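Local coordinates for protein post-proline cleaving enzyme (PDB 4HVT) that probably acts as a serine-type oligopeptidase that cleaves short peptides after proline, as other members of the prolyl oligopeptidase family do, at residues P591-K599 with W607-E615. Residues are numbered along the deposited sequence; the frame is centred on the assembly and turned at random. Where two conformers were deposited one is given.
Sequences PILDMIRYK and WVTEYGDPE
With CG lodged between its backbone N and carbonyl carbon (chi1 75°), Tyr598 reaches across to the turn that ends helix 608-611, where its OH donates to Gly612 O at 2.7 Å. That bond bends at the carbonyl, its donor tilted 34° from the carbonyl plane. Tyr611 turns an edge to one face of the Tyr598 ring, a T-shaped pair with planes at 72°; CG of Lys599 lies over the opposite face. Met595 folds back at chi2 and chi3 and sets its CE over the Tyr611 ring, 3.5 Å from the centroid, a CH-pi contact with SD farther out above the same face. Ile592 CD1 touches both Trp607 CE3 and Tyr611 CE2, each at 3.8 Å, while the Tyr611 hydroxyl is hydrogen-bonded to OD1 of Asn567. At the outer end, Lys599 NZ bridges two carboxylates: Asp613 OD1 at 2.7 Å, on its syn side, and Glu615 OE1 at 2.9 Å, on its anti side. Glu615 N meets Asp613 OD1 from the other face, closing an Asx turn. The whole is a loop following strand 585-589 of the alpha/beta-hydrolase sheet, packed on a short helix, with the side chain of Ile592 near, though not touching, the probable Ser566-His682-Asp649 catalytic triad.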
loop_
_atom_site.group_PDB
_atom_site.type_symbol
_atom_site.label_atom_id
_atom_site.label_comp_id
_atom_site.label_asym_id
_atom_site.label_seq_id
_atom_site.Cartn_x
_atom_site.Cartn_y
_atom_site.Cartn_z
ATOM N N PRO A 591 10.931 -6.605 7.151
ATOM C CA PRO A 591 11.454 -7.093 5.901
ATOM C C PRO A 591 10.981 -8.484 5.550
ATOM O O PRO A 591 10.565 -9.236 6.413
ATOM C CB PRO A 591 12.961 -7.212 6.150
ATOM C CG PRO A 591 13.073 -7.458 7.623
ATOM C CD PRO A 591 11.951 -6.657 8.222
ATOM N N ILE A 592 11.027 -8.775 4.256
ATOM C CA ILE A 592 11.190 -10.159 3.770
ATOM C C ILE A 592 12.693 -10.225 3.479
ATOM O O ILE A 592 13.261 -9.297 2.881
ATOM C CB ILE A 592 10.296 -10.505 2.545
ATOM C CG1 ILE A 592 10.405 -11.991 2.263
ATOM C CG2 ILE A 592 10.582 -9.656 1.315
ATOM C CD1 ILE A 592 9.460 -12.439 1.137
ATOM N N LEU A 593 13.347 -11.283 3.919
ATOM C CA LEU A 593 14.773 -11.348 3.649
ATOM C C LEU A 593 15.373 -12.738 3.626
ATOM O O LEU A 593 16.376 -12.938 2.975
ATOM C CB LEU A 593 15.558 -10.437 4.578
ATOM C CG LEU A 593 15.994 -10.648 5.991
ATOM C CD1 LEU A 593 17.016 -11.758 6.209
ATOM C CD2 LEU A 593 16.572 -9.288 6.473
ATOM N N ASP A 594 14.746 -13.668 4.337
ATOM C CA ASP A 594 15.155 -15.100 4.231
ATOM C C ASP A 594 14.581 -15.715 2.948
ATOM O O ASP A 594 13.513 -16.307 2.953
ATOM C CB ASP A 594 14.756 -15.891 5.455
ATOM C CG ASP A 594 15.308 -17.334 5.431
ATOM O OD1 ASP A 594 15.771 -17.794 4.357
ATOM O OD2 ASP A 594 15.269 -17.992 6.501
ATOM N N MET A 595 15.279 -15.512 1.845
ATOM C CA MET A 595 14.747 -15.858 0.533
ATOM C C MET A 595 14.846 -17.373 0.227
ATOM O O MET A 595 14.249 -17.849 -0.747
ATOM C CB MET A 595 15.381 -14.964 -0.536
ATOM C CG MET A 595 15.225 -13.456 -0.231
ATOM S SD MET A 595 13.571 -12.990 0.299
ATOM C CE MET A 595 12.601 -13.265 -1.165
ATOM N N ILE A 596 15.575 -18.144 1.054
ATOM C CA ILE A 596 15.514 -19.600 0.931
ATOM C C ILE A 596 14.211 -20.174 1.532
ATOM O O ILE A 596 13.593 -21.097 0.951
ATOM C CB ILE A 596 16.759 -20.282 1.531
ATOM C CG1 ILE A 596 18.037 -19.698 0.915
ATOM C CG2 ILE A 596 16.696 -21.775 1.262
ATOM C CD1 ILE A 596 19.290 -20.544 1.168
ATOM N N ARG A 597 13.802 -19.631 2.687
ATOM C CA ARG A 597 12.719 -20.193 3.495
ATOM C C ARG A 597 11.440 -19.362 3.475
ATOM O O ARG A 597 10.508 -19.689 4.186
ATOM C CB ARG A 597 13.181 -20.335 4.964
ATOM C CG ARG A 597 14.390 -21.266 5.092
ATOM C CD ARG A 597 14.656 -21.729 6.526
ATOM N NE ARG A 597 13.531 -22.329 7.187
ATOM C CZ ARG A 597 13.333 -22.392 8.508
ATOM N NH1 ARG A 597 14.224 -21.936 9.357
ATOM N NH2 ARG A 597 12.231 -22.957 8.978
ATOM N N TYR A 598 11.391 -18.343 2.632
ATOM C CA TYR A 598 10.257 -17.375 2.679
ATOM C C TYR A 598 8.896 -18.032 2.534
ATOM O O TYR A 598 7.926 -17.548 3.114
ATOM C CB TYR A 598 10.387 -16.170 1.714
ATOM C CG TYR A 598 10.124 -16.471 0.275
ATOM C CD1 TYR A 598 8.848 -16.368 -0.244
ATOM C CD2 TYR A 598 11.159 -16.819 -0.566
ATOM C CE1 TYR A 598 8.602 -16.641 -1.558
ATOM C CE2 TYR A 598 10.945 -17.079 -1.893
ATOM C CZ TYR A 598 9.641 -16.969 -2.402
ATOM O OH TYR A 598 9.350 -17.214 -3.712
ATOM N N LYS A 599 8.815 -19.158 1.806
ATOM C CA LYS A 599 7.508 -19.786 1.616
ATOM C C LYS A 599 6.925 -20.345 2.921
ATOM O O LYS A 599 5.716 -20.571 2.992
ATOM C CB LYS A 599 7.531 -20.933 0.582
ATOM C CG LYS A 599 7.934 -20.514 -0.829
ATOM C CD LYS A 599 7.879 -21.617 -1.885
ATOM C CE LYS A 599 8.646 -22.918 -1.559
ATOM N NZ LYS A 599 8.468 -23.954 -2.631
ATOM N N TRP A 607 4.240 -15.095 -3.185
ATOM C CA TRP A 607 5.256 -14.391 -3.954
ATOM C C TRP A 607 6.248 -15.252 -4.720
ATOM O O TRP A 607 7.265 -14.735 -5.180
ATOM C CB TRP A 607 6.009 -13.436 -3.039
ATOM C CG TRP A 607 5.080 -12.579 -2.202
ATOM C CD1 TRP A 607 4.058 -11.768 -2.666
ATOM C CD2 TRP A 607 5.069 -12.462 -0.758
ATOM N NE1 TRP A 607 3.442 -11.163 -1.609
ATOM C CE2 TRP A 607 3.994 -11.607 -0.438
ATOM C CE3 TRP A 607 5.841 -13.027 0.288
ATOM C CZ2 TRP A 607 3.674 -11.265 0.860
ATOM C CZ3 TRP A 607 5.511 -12.723 1.615
ATOM C CH2 TRP A 607 4.411 -11.798 1.881
ATOM N N VAL A 608 5.922 -16.511 -4.937
ATOM C CA VAL A 608 6.788 -17.354 -5.696
ATOM C C VAL A 608 7.055 -16.797 -7.101
ATOM O O VAL A 608 8.127 -16.964 -7.655
ATOM C CB VAL A 608 6.222 -18.790 -5.752
ATOM C CG1 VAL A 608 7.055 -19.592 -6.722
ATOM C CG2 VAL A 608 6.267 -19.408 -4.352
ATOM N N THR A 609 6.053 -16.163 -7.730
ATOM C CA THR A 609 6.249 -15.605 -9.064
ATOM C C THR A 609 7.025 -14.310 -9.044
ATOM O O THR A 609 7.476 -13.858 -10.110
ATOM C CB THR A 609 4.887 -15.414 -9.798
ATOM O OG1 THR A 609 4.036 -14.586 -8.992
ATOM C CG2 THR A 609 4.244 -16.736 -10.079
ATOM N N GLU A 610 7.198 -13.689 -7.871
ATOM C CA GLU A 610 8.014 -12.497 -7.736
ATOM C C GLU A 610 9.495 -12.855 -7.532
ATOM O O GLU A 610 10.339 -12.179 -8.064
ATOM C CB GLU A 610 7.531 -11.562 -6.620
ATOM C CG GLU A 610 8.269 -10.242 -6.579
ATOM C CD GLU A 610 7.982 -9.279 -7.711
ATOM O OE1 GLU A 610 7.109 -9.637 -8.551
ATOM O OE2 GLU A 610 8.637 -8.167 -7.752
ATOM N N TYR A 611 9.786 -13.866 -6.731
ATOM C CA TYR A 611 11.160 -14.108 -6.314
ATOM C C TYR A 611 11.779 -15.383 -6.894
ATOM O O TYR A 611 12.987 -15.547 -6.864
ATOM C CB TYR A 611 11.220 -14.173 -4.793
ATOM C CG TYR A 611 10.778 -12.900 -4.085
ATOM C CD1 TYR A 611 11.493 -11.688 -4.207
ATOM C CD2 TYR A 611 9.666 -12.914 -3.271
ATOM C CE1 TYR A 611 11.056 -10.526 -3.576
ATOM C CE2 TYR A 611 9.233 -11.760 -2.633
ATOM C CZ TYR A 611 9.952 -10.584 -2.772
ATOM O OH TYR A 611 9.485 -9.455 -2.127
ATOM N N GLY A 612 10.958 -16.213 -7.505
ATOM C CA GLY A 612 11.388 -17.588 -7.887
ATOM C C GLY A 612 11.169 -18.535 -6.733
ATOM O O GLY A 612 11.047 -18.113 -5.584
ATOM N N ASP A 613 11.123 -19.829 -7.056
ATOM C CA ASP A 613 10.883 -20.904 -6.115
ATOM C C ASP A 613 12.209 -21.481 -5.560
ATOM O O ASP A 613 12.918 -22.148 -6.275
ATOM C CB ASP A 613 10.065 -21.983 -6.794
ATOM C CG ASP A 613 9.562 -22.996 -5.852
ATOM O OD1 ASP A 613 10.042 -23.093 -4.698
ATOM O OD2 ASP A 613 8.644 -23.718 -6.241
ATOM N N PRO A 614 12.514 -21.229 -4.285
ATOM C CA PRO A 614 13.745 -21.840 -3.714
ATOM C C PRO A 614 13.852 -23.364 -3.747
ATOM O O PRO A 614 14.958 -23.890 -3.455
ATOM C CB PRO A 614 13.759 -21.331 -2.253
ATOM C CG PRO A 614 12.547 -20.476 -2.034
ATOM C CD PRO A 614 11.690 -20.527 -3.270
ATOM N N GLU A 615 12.780 -24.075 -4.086
ATOM C CA GLU A 615 12.858 -25.504 -4.231
ATOM C C GLU A 615 13.033 -25.937 -5.714
ATOM O O GLU A 615 12.988 -27.105 -6.016
ATOM C CB GLU A 615 11.657 -26.168 -3.548
ATOM C CG GLU A 615 11.697 -25.968 -2.037
ATOM C CD GLU A 615 10.593 -26.687 -1.298
ATOM O OE1 GLU A 615 9.430 -26.500 -1.668
ATOM O OE2 GLU A 615 10.903 -27.517 -0.396
#